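Local coordinates for endo-beta-1,4-glucanase (Ampullaria crossean, PDB 5XBU), which probably hydrolyses internal beta-1,4-glucosidic bonds of cellulose as a family 45 endoglucanase, at residues R22-T27 with E159-E164; V16-G21 with G136-F141; Q7-D12 with T85-F90. All coordinates share one frame; numbering follows the deposited sequence. Where two conformers were deposited one is given.

From the N terminus, the chain first passes through 7-12, whose partner 85-90 carries the last residues of strand 81-86 and the turn beyond; interaction 3 therefore closes the shortest loop, with 72 residues between its segments. Next come 16-21, which wait for 136-141 in interaction 2, and 22-27, which pair with 159-164 in interaction 1. The second segments follow in the same order as the first, so every pair of contacts crosses and none nests. Interaction 1 pairs strand 22-30 with 160-165, interaction 2 sets 17-19 against the loop before 140-144, and interaction 3 packs the residues before 10-11 on the turn after 81-86. The Cys9-Cys24 disulfide joins interactions 3 and 1, while Glu159 touches both Tyr137 and Thr87.

Interaction 1: R22-T27 with E159-E164; sequences RPCAST and EVTWEE
Ala25 and Val160 form the hydrogen-bonded antiparallel pair of the two strands: Ala25 N gives to Val160 O at 2.8 Å, and Val160 N returns a bond to Ala25 O at 3.0 Å. One step on, Trp162 N reaches Pro23 O at 3.1 Å, framing the non-hydrogen-bonded pair Cys24-Thr161. There the CA atoms come within 4.2 Å, and Cys24 CA also makes a bent CA-H...O contact with Val160 O. The axes of these short segments make an angle of 112° between their N-to-C directions, far from a flat antiparallel ladder. A crossing this steep is consistent with the double-psi beta-barrel to which family 45 endoglucanases belong, and strand 160-165 pairs on with strand 81-86.

Apolar contacts fill in beside these bonds. On one face the CB of Ala25 meets CG2 of Val160 at 3.8 Å, and CG2 of Thr27 lies across both methyls of that valine. The proline ring of Pro23 crosses the indole of Trp162 at about a right angle, its CG 3.6 Å from NE1. A chi1 of 82° sets CG of Trp162 between its own backbone N and carbonyl carbon, and chi2 of -81° then places CD1 beside Pro23; the indole N-H bonds to Glu138. On the side of Cys24, CG2 of Thr161 touches both Cys24 SG and Arg22 CB, each 4.0 Å away. Cys24 SG is itself tied to Cys9 by a disulfide.

Interaction 2: V16-G21 with G136-F141; sequences VRRFNG and GYEVHF
Val16 opens the contact with its CG1, which lies 4.0 Å from OE1 of Glu138 and close to that residue's CB. The same methyl sits over one face of the Arg18 guanidinium.

Arg17 carries most of the contact. Its backbone N donates to Gly136 O at 3.0 Å, and its carbonyl O takes a hydrogen from a water that in turn accepts from Glu138 N, so the two backbones are linked both directly and through solvent. CG lies anti to the carbonyl carbon (chi1 -74°), and the chain is extended from there to NE. CD rests over one face of the Tyr137 ring as a CH-pi contact, 4.0 Å from the centroid and offset toward the rim at CE1 and CZ. The guanidinium, its plane 34° from that of the ring, has CA of Gly136 at its edge, 3.9 Å from NE. Beyond the contact, Arg17 NH1 bonds to Cys9 O and Tyr137 OH to Glu159.

Arg18 turns its CB away, but its NH2 comes to 4.4 Å from Glu138 OE1. The oxygen lies well out of the guanidinium plane, leaving a probable charge attraction; Arg18 NE forms a salt bridge with Asp12.

Strand 17-19 runs between strands 10-11 and 22-30, and this contact sets it against the loop entering strand 140-144, which pairs parallel to 22-30.

Interaction 3: Q7-D12 with T85-F90; sequences QLCQPD and TPTGGF
Leu8 extends its side chain against the turn at 87-89. Its CD1 lies 3.5 Å from Thr87 O and 3.6 Å from Gly89 N, while CG packs at 3.8 Å against CA of Gly89. With chi2 near 180°, CD1 is anti to CA and reaches the backbone of the turn. Beside it, CG of Gln7 approaches Phe90 O to 3.2 Å, and SG of Cys9 touches CG2 of Thr87 at 3.9 Å. The contact is thus one of packing, largely aliphatic carbon against peptide groups. Gly89, which has no side chain, meets Leu8 with its bare CA.

Thr87 helps to shape the turn. Its hydroxyl oxygen, placed between the backbone N and the carbonyl carbon (chi1 61°), accepts from Gly89 N at 2.9 Å in an ST turn; Gly88 in the middle has a positive phi of 98°. Glu159 forms the second shell. Its backbone hydrogen-bonds to those of Thr87 and Gly89, and its carboxylate reaches further: OE2 pairs with Thr87 OG1 and accepts from Leu8 N, and OE1 accepts from Cys9 N. One buried acidic side chain thereby positions both segments. Gln7 NE2 bonds to Tyr137 OH and His135 O.

Segment 7-12 runs into strand 10-11, which borders strand 17-19, whereas the turn follows strand 81-86, a neighbour of strands 104-108 and 160-165.

Interaction 1: R22-T27 with E159-E164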
loop_
_atom_site.group_PDB
_atom_site.type_symbol
_atom_site.label_atom_id
_atom_site.label_comp_id
_atom_site.label_asym_id
_atom_site.label_seq_id
_atom_site.Cartn_x
_atom_site.Cartn_y
_atom_site.Cartn_z
ATOM N N ARG A 22 3.130 13.712 -10.374
ATOM C CA ARG A 22 2.379 12.696 -9.659
ATOM C C ARG A 22 3.034 12.381 -8.321
ATOM O O ARG A 22 4.258 12.401 -8.200
ATOM C CB ARG A 22 2.338 11.422 -10.504
ATOM C CG ARG A 22 1.564 11.598 -11.803
ATOM C CD ARG A 22 1.969 10.506 -12.759
ATOM N NE ARG A 22 1.199 10.431 -13.999
ATOM C CZ ARG A 22 1.445 11.167 -15.082
ATOM N NH1 ARG A 22 0.711 11.009 -16.176
ATOM N NH2 ARG A 22 2.411 12.079 -15.064
ATOM N N PRO A 23 2.250 12.090 -7.291
ATOM C CA PRO A 23 2.842 11.735 -6.006
ATOM C C PRO A 23 3.461 10.344 -6.064
ATOM O O PRO A 23 2.923 9.427 -6.685
ATOM C CB PRO A 23 1.639 11.737 -5.063
ATOM C CG PRO A 23 0.501 11.300 -5.942
ATOM C CD PRO A 23 0.777 11.997 -7.273
ATOM N N CYS A 24 4.589 10.203 -5.375
ATOM C CA CYS A 24 5.218 8.909 -5.241
ATOM C C CYS A 24 4.870 8.232 -3.923
ATOM O O CYS A 24 4.479 8.869 -2.946
ATOM C CB CYS A 24 6.722 9.037 -5.404
ATOM S SG CYS A 24 7.094 9.722 -7.037
ATOM N N ALA A 25 5.058 6.922 -3.917
ATOM C CA ALA A 25 4.927 6.095 -2.740
ATOM C C ALA A 25 6.120 5.165 -2.674
ATOM O O ALA A 25 6.664 4.748 -3.709
ATOM C CB ALA A 25 3.658 5.261 -2.768
ATOM N N SER A 26 6.511 4.832 -1.454
ATOM C CA SER A 26 7.387 3.696 -1.235
ATOM C C SER A 26 6.560 2.425 -1.108
ATOM O O SER A 26 5.352 2.460 -0.839
ATOM C CB SER A 26 8.259 3.926 -0.004
ATOM O OG SER A 26 7.526 4.456 1.092
ATOM N N THR A 27 7.231 1.290 -1.329
ATOM C CA THR A 27 6.615 -0.009 -1.186
ATOM C C THR A 27 7.569 -0.953 -0.471
ATOM O O THR A 27 8.786 -0.831 -0.562
ATOM C CB THR A 27 6.171 -0.624 -2.538
ATOM O OG1 THR A 27 7.305 -1.070 -3.293
ATOM C CG2 THR A 27 5.328 0.295 -3.387
ATOM N N GLU A 159 10.196 2.162 -5.825
ATOM C CA GLU A 159 9.531 3.461 -5.825
ATOM C C GLU A 159 8.466 3.475 -6.912
ATOM O O GLU A 159 8.698 2.990 -8.030
ATOM C CB GLU A 159 10.594 4.533 -6.131
ATOM C CG GLU A 159 10.100 5.963 -6.107
ATOM C CD GLU A 159 11.231 6.922 -6.490
ATOM O OE1 GLU A 159 11.619 7.776 -5.657
ATOM O OE2 GLU A 159 11.720 6.813 -7.638
ATOM N N VAL A 160 7.290 4.024 -6.600
ATOM C CA VAL A 160 6.194 4.040 -7.556
ATOM C C VAL A 160 5.529 5.410 -7.529
ATOM O O VAL A 160 5.621 6.145 -6.544
ATOM C CB VAL A 160 5.137 2.950 -7.243
ATOM C CG1 VAL A 160 5.787 1.556 -7.242
ATOM C CG2 VAL A 160 4.476 3.204 -5.876
ATOM N N THR A 161 4.818 5.733 -8.603
ATOM C CA THR A 161 3.761 6.722 -8.520
ATOM C C THR A 161 2.453 6.011 -8.178
ATOM O O THR A 161 2.278 4.831 -8.495
ATOM C CB THR A 161 3.614 7.558 -9.791
ATOM O OG1 THR A 161 3.327 6.726 -10.916
ATOM C CG2 THR A 161 4.875 8.394 -10.045
ATOM N N TRP A 162 1.551 6.723 -7.487
ATOM C CA TRP A 162 0.341 6.083 -6.996
ATOM C C TRP A 162 -0.879 6.936 -7.306
ATOM O O TRP A 162 -0.831 8.174 -7.288
ATOM C CB TRP A 162 0.431 5.784 -5.479
ATOM C CG TRP A 162 0.105 6.951 -4.572
ATOM C CD1 TRP A 162 0.892 8.004 -4.177
ATOM C CD2 TRP A 162 -1.163 7.160 -3.928
ATOM N NE1 TRP A 162 0.191 8.844 -3.364
ATOM C CE2 TRP A 162 -1.073 8.352 -3.201
ATOM C CE3 TRP A 162 -2.369 6.446 -3.906
ATOM C CZ2 TRP A 162 -2.123 8.834 -2.441
ATOM C CZ3 TRP A 162 -3.396 6.909 -3.156
ATOM C CH2 TRP A 162 -3.272 8.109 -2.435
ATOM N N GLU A 163 -1.997 6.265 -7.584
ATOM C CA GLU A 163 -3.276 6.958 -7.658
ATOM C C GLU A 163 -4.381 5.989 -7.324
ATOM O O GLU A 163 -4.253 4.785 -7.537
ATOM C CB GLU A 163 -3.590 7.569 -9.026
ATOM C CG GLU A 163 -3.560 6.539 -10.133
ATOM C CD GLU A 163 -3.996 7.067 -11.502
ATOM O OE1 GLU A 163 -3.751 6.380 -12.514
ATOM O OE2 GLU A 163 -4.597 8.143 -11.566
ATOM N N GLU A 164 -5.477 6.516 -6.812
ATOM C CA GLU A 164 -6.668 5.698 -6.597
ATOM C C GLU A 164 -7.358 5.467 -7.928
ATOM O O GLU A 164 -7.433 6.364 -8.769
ATOM C CB GLU A 164 -7.657 6.375 -5.675
ATOM C CG GLU A 164 -7.353 6.168 -4.253
ATOM C CD GLU A 164 -8.408 6.735 -3.303
ATOM O OE1 GLU A 164 -9.581 7.006 -3.681
ATOM O OE2 GLU A 164 -8.044 6.860 -2.133
#

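Interaction 2: V16-G21 with G136-F141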
loop_
_atom_site.group_PDB
_atom_site.type_symbol
_atom_site.label_atom_id
_atom_site.label_comp_id
_atom_site.label_asym_id
_atom_site.label_seq_id
_atom_site.Cartn_x
_atom_site.Cartn_y
_atom_site.Cartn_z
ATOM N N VAL A 16 7.592 16.565 -0.222
ATOM C CA VAL A 16 6.869 15.404 -0.735
ATOM C C VAL A 16 7.522 14.976 -2.050
ATOM O O VAL A 16 7.614 15.763 -2.995
ATOM C CB VAL A 16 5.394 15.730 -0.953
ATOM C CG1 VAL A 16 4.694 14.541 -1.555
ATOM C CG2 VAL A 16 4.739 16.101 0.383
ATOM N N ARG A 17 7.939 13.717 -2.127
ATOM C CA ARG A 17 8.548 13.224 -3.354
ATOM C C ARG A 17 7.501 13.015 -4.433
ATOM O O ARG A 17 6.456 12.386 -4.199
ATOM C CB ARG A 17 9.337 11.948 -3.075
ATOM C CG ARG A 17 10.640 12.238 -2.351
ATOM C CD ARG A 17 11.430 10.973 -2.121
ATOM N NE ARG A 17 12.668 11.205 -1.387
ATOM C CZ ARG A 17 13.854 11.459 -1.940
ATOM N NH1 ARG A 17 13.980 11.566 -3.256
ATOM N NH2 ARG A 17 14.895 11.601 -1.153
ATOM N N ARG A 18 7.790 13.558 -5.618
ATOM C CA ARG A 18 6.884 13.522 -6.753
ATOM C C ARG A 18 7.654 13.184 -8.014
ATOM O O ARG A 18 8.872 13.326 -8.074
ATOM C CB ARG A 18 6.191 14.867 -6.938
ATOM C CG ARG A 18 5.389 15.276 -5.667
ATOM C CD ARG A 18 4.561 16.519 -5.921
ATOM N NE ARG A 18 3.839 16.896 -4.697
ATOM C CZ ARG A 18 2.693 16.368 -4.248
ATOM N NH1 ARG A 18 2.064 15.415 -4.926
ATOM N NH2 ARG A 18 2.179 16.800 -3.091
ATOM N N PHE A 19 6.921 12.798 -9.051
ATOM C CA PHE A 19 7.536 12.387 -10.313
ATOM C C PHE A 19 6.621 12.869 -11.415
ATOM O O PHE A 19 5.496 12.387 -11.518
ATOM C CB PHE A 19 7.692 10.862 -10.327
ATOM C CG PHE A 19 8.403 10.302 -11.510
ATOM C CD1 PHE A 19 9.780 10.212 -11.521
ATOM C CD2 PHE A 19 7.690 9.748 -12.557
ATOM C CE1 PHE A 19 10.429 9.636 -12.582
ATOM C CE2 PHE A 19 8.318 9.168 -13.606
ATOM C CZ PHE A 19 9.682 9.122 -13.617
ATOM N N ASN A 20 7.083 13.756 -12.294
ATOM C CA ASN A 20 6.259 14.130 -13.454
ATOM C C ASN A 20 4.845 14.552 -13.040
ATOM O O ASN A 20 3.850 14.188 -13.669
ATOM C CB ASN A 20 6.218 13.006 -14.498
ATOM C CG ASN A 20 5.801 13.498 -15.872
ATOM O OD1 ASN A 20 5.952 14.672 -16.190
ATOM N ND2 ASN A 20 5.256 12.605 -16.680
ATOM N N GLY A 21 4.755 15.310 -11.950
ATOM C CA GLY A 21 3.495 15.858 -11.477
ATOM C C GLY A 21 2.694 14.956 -10.569
ATOM O O GLY A 21 1.682 15.410 -10.011
ATOM N N GLY A 136 10.852 10.224 2.499
ATOM C CA GLY A 136 10.308 11.337 1.755
ATOM C C GLY A 136 9.027 11.070 1.004
ATOM O O GLY A 136 8.629 11.913 0.189
ATOM N N TYR A 137 8.332 9.970 1.303
ATOM C CA TYR A 137 7.096 9.647 0.593
ATOM C C TYR A 137 5.879 9.938 1.454
ATOM O O TYR A 137 5.864 9.654 2.656
ATOM C CB TYR A 137 7.075 8.167 0.153
ATOM C CG TYR A 137 8.242 7.861 -0.747
ATOM C CD1 TYR A 137 8.205 8.227 -2.074
ATOM C CD2 TYR A 137 9.369 7.250 -0.239
ATOM C CE1 TYR A 137 9.304 7.999 -2.919
ATOM C CE2 TYR A 137 10.481 7.011 -1.073
ATOM C CZ TYR A 137 10.418 7.377 -2.399
ATOM O OH TYR A 137 11.543 7.137 -3.180
ATOM N N GLU A 138 4.839 10.458 0.812
ATOM C CA GLU A 138 3.598 10.804 1.522
ATOM C C GLU A 138 2.759 9.604 1.925
ATOM O O GLU A 138 1.798 9.775 2.684
ATOM C CB GLU A 138 2.734 11.755 0.709
ATOM C CG GLU A 138 2.140 11.141 -0.521
ATOM C CD GLU A 138 1.126 11.999 -1.231
ATOM O OE1 GLU A 138 1.000 13.209 -0.902
ATOM O OE2 GLU A 138 0.412 11.447 -2.101
ATOM N N VAL A 139 3.040 8.430 1.375
ATOM C CA VAL A 139 2.283 7.226 1.655
ATOM C C VAL A 139 3.192 6.046 1.362
ATOM O O VAL A 139 4.137 6.144 0.564
ATOM C CB VAL A 139 0.980 7.175 0.817
ATOM C CG1 VAL A 139 1.245 7.004 -0.644
ATOM C CG2 VAL A 139 0.010 6.132 1.342
ATOM N N HIS A 140 2.903 4.932 2.029
ATOM C CA HIS A 140 3.615 3.677 1.856
ATOM C C HIS A 140 2.603 2.578 1.591
ATOM O O HIS A 140 1.566 2.519 2.251
ATOM C CB HIS A 140 4.420 3.344 3.093
ATOM C CG HIS A 140 5.280 2.154 2.920
ATOM N ND1 HIS A 140 6.472 2.243 2.239
ATOM C CD2 HIS A 140 5.098 0.859 3.274
ATOM C CE1 HIS A 140 6.990 1.030 2.191
ATOM N NE2 HIS A 140 6.190 0.173 2.812
ATOM N N PHE A 141 2.926 1.667 0.681
ATOM C CA PHE A 141 2.110 0.480 0.413
ATOM C C PHE A 141 2.911 -0.773 0.736
ATOM O O PHE A 141 3.892 -1.076 0.055
ATOM C CB PHE A 141 1.571 0.462 -1.014
ATOM C CG PHE A 141 0.642 1.601 -1.270
ATOM C CD1 PHE A 141 -0.654 1.590 -0.741
ATOM C CD2 PHE A 141 1.054 2.737 -1.977
ATOM C CE1 PHE A 141 -1.502 2.662 -0.911
ATOM C CE2 PHE A 141 0.189 3.800 -2.155
ATOM C CZ PHE A 141 -1.078 3.778 -1.626
HETATM O O HOH W 1 5.418 11.156 -1.895
#

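Interaction 3: Q7-D12 with T85-F90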
loop_
_atom_site.group_PDB
_atom_site.type_symbol
_atom_site.label_atom_id
_atom_site.label_comp_id
_atom_site.label_asym_id
_atom_site.label_seq_id
_atom_site.Cartn_x
_atom_site.Cartn_y
_atom_site.Cartn_z
ATOM N N GLN A 7 16.632 7.156 -5.697
ATOM C CA GLN A 7 15.260 7.629 -5.648
ATOM C C GLN A 7 15.068 8.669 -6.742
ATOM O O GLN A 7 15.777 9.674 -6.791
ATOM C CB GLN A 7 14.980 8.217 -4.274
ATOM C CG GLN A 7 15.003 7.167 -3.186
ATOM C CD GLN A 7 14.886 7.746 -1.801
ATOM O OE1 GLN A 7 15.863 7.845 -1.045
ATOM N NE2 GLN A 7 13.664 8.096 -1.428
ATOM N N LEU A 8 14.142 8.403 -7.644
ATOM C CA LEU A 8 13.927 9.238 -8.804
ATOM C C LEU A 8 12.835 10.270 -8.602
ATOM O O LEU A 8 12.713 11.188 -9.417
ATOM C CB LEU A 8 13.661 8.396 -10.049
ATOM C CG LEU A 8 14.739 7.347 -10.310
ATOM C CD1 LEU A 8 14.395 6.578 -11.561
ATOM C CD2 LEU A 8 16.128 7.989 -10.402
ATOM N N CYS A 9 12.027 10.144 -7.552
ATOM C CA CYS A 9 11.032 11.156 -7.227
ATOM C C CYS A 9 11.689 12.256 -6.400
ATOM O O CYS A 9 12.085 12.025 -5.255
ATOM C CB CYS A 9 9.947 10.497 -6.390
ATOM S SG CYS A 9 9.043 9.197 -7.298
ATOM N N GLN A 10 11.731 13.468 -6.932
ATOM C CA GLN A 10 12.374 14.603 -6.258
ATOM C C GLN A 10 11.454 15.200 -5.193
ATOM O O GLN A 10 10.265 15.398 -5.450
ATOM C CB GLN A 10 12.714 15.663 -7.294
ATOM C CG GLN A 10 13.718 15.029 -8.257
ATOM C CD GLN A 10 14.361 15.931 -9.327
ATOM O OE1 GLN A 10 13.905 15.915 -10.483
ATOM N NE2 GLN A 10 15.512 16.575 -9.004
ATOM N N PRO A 11 11.966 15.515 -3.994
ATOM C CA PRO A 11 11.142 16.239 -3.034
ATOM C C PRO A 11 10.737 17.596 -3.584
ATOM O O PRO A 11 11.564 18.346 -4.110
ATOM C CB PRO A 11 12.067 16.376 -1.823
ATOM C CG PRO A 11 13.134 15.360 -1.992
ATOM C CD PRO A 11 13.274 15.138 -3.429
ATOM N N ASP A 12 9.463 17.935 -3.403
ATOM C CA ASP A 12 8.969 19.263 -3.717
ATOM C C ASP A 12 9.328 20.235 -2.593
ATOM O O ASP A 12 10.023 19.882 -1.637
ATOM C CB ASP A 12 7.492 19.239 -4.123
ATOM C CG ASP A 12 6.514 19.001 -2.969
ATOM O OD1 ASP A 12 6.913 18.971 -1.792
ATOM O OD2 ASP A 12 5.312 18.854 -3.288
ATOM N N THR A 85 2.740 2.452 -10.234
ATOM C CA THR A 85 3.571 2.394 -11.430
ATOM C C THR A 85 5.020 2.612 -11.048
ATOM O O THR A 85 5.363 3.703 -10.571
ATOM C CB THR A 85 3.151 3.446 -12.448
ATOM O OG1 THR A 85 1.767 3.331 -12.752
ATOM C CG2 THR A 85 3.934 3.302 -13.743
ATOM N N PRO A 86 5.900 1.628 -11.227
ATOM C CA PRO A 86 7.309 1.856 -10.896
ATOM C C PRO A 86 7.892 3.023 -11.682
ATOM O O PRO A 86 7.621 3.189 -12.874
ATOM C CB PRO A 86 8.003 0.544 -11.291
ATOM C CG PRO A 86 6.876 -0.484 -11.173
ATOM C CD PRO A 86 5.661 0.238 -11.681
ATOM N N THR A 87 8.769 3.782 -11.014
ATOM C CA THR A 87 9.543 4.834 -11.673
ATOM C C THR A 87 10.898 4.327 -12.173
ATOM O O THR A 87 11.549 5.021 -12.959
ATOM C CB THR A 87 9.818 5.958 -10.668
ATOM O OG1 THR A 87 10.573 5.364 -9.607
ATOM C CG2 THR A 87 8.540 6.608 -10.176
ATOM N N GLY A 88 11.357 3.187 -11.684
ATOM C CA GLY A 88 12.741 2.770 -11.801
ATOM C C GLY A 88 13.574 3.045 -10.575
ATOM O O GLY A 88 14.716 2.591 -10.489
ATOM N N GLY A 89 13.037 3.821 -9.647
ATOM C CA GLY A 89 13.738 4.161 -8.437
ATOM C C GLY A 89 13.522 3.167 -7.317
ATOM O O GLY A 89 12.703 2.249 -7.403
ATOM N N PHE A 90 14.255 3.405 -6.236
ATOM C CA PHE A 90 14.228 2.622 -5.007
ATOM C C PHE A 90 15.068 3.374 -3.985
ATOM O O PHE A 90 15.853 4.262 -4.337
ATOM C CB PHE A 90 14.735 1.188 -5.223
ATOM C CG PHE A 90 16.135 1.141 -5.758
ATOM C CD1 PHE A 90 16.358 1.249 -7.117
ATOM C CD2 PHE A 90 17.207 1.033 -4.896
ATOM C CE1 PHE A 90 17.652 1.206 -7.620
ATOM C CE2 PHE A 90 18.513 1.006 -5.394
ATOM C CZ PHE A 90 18.718 1.081 -6.748
#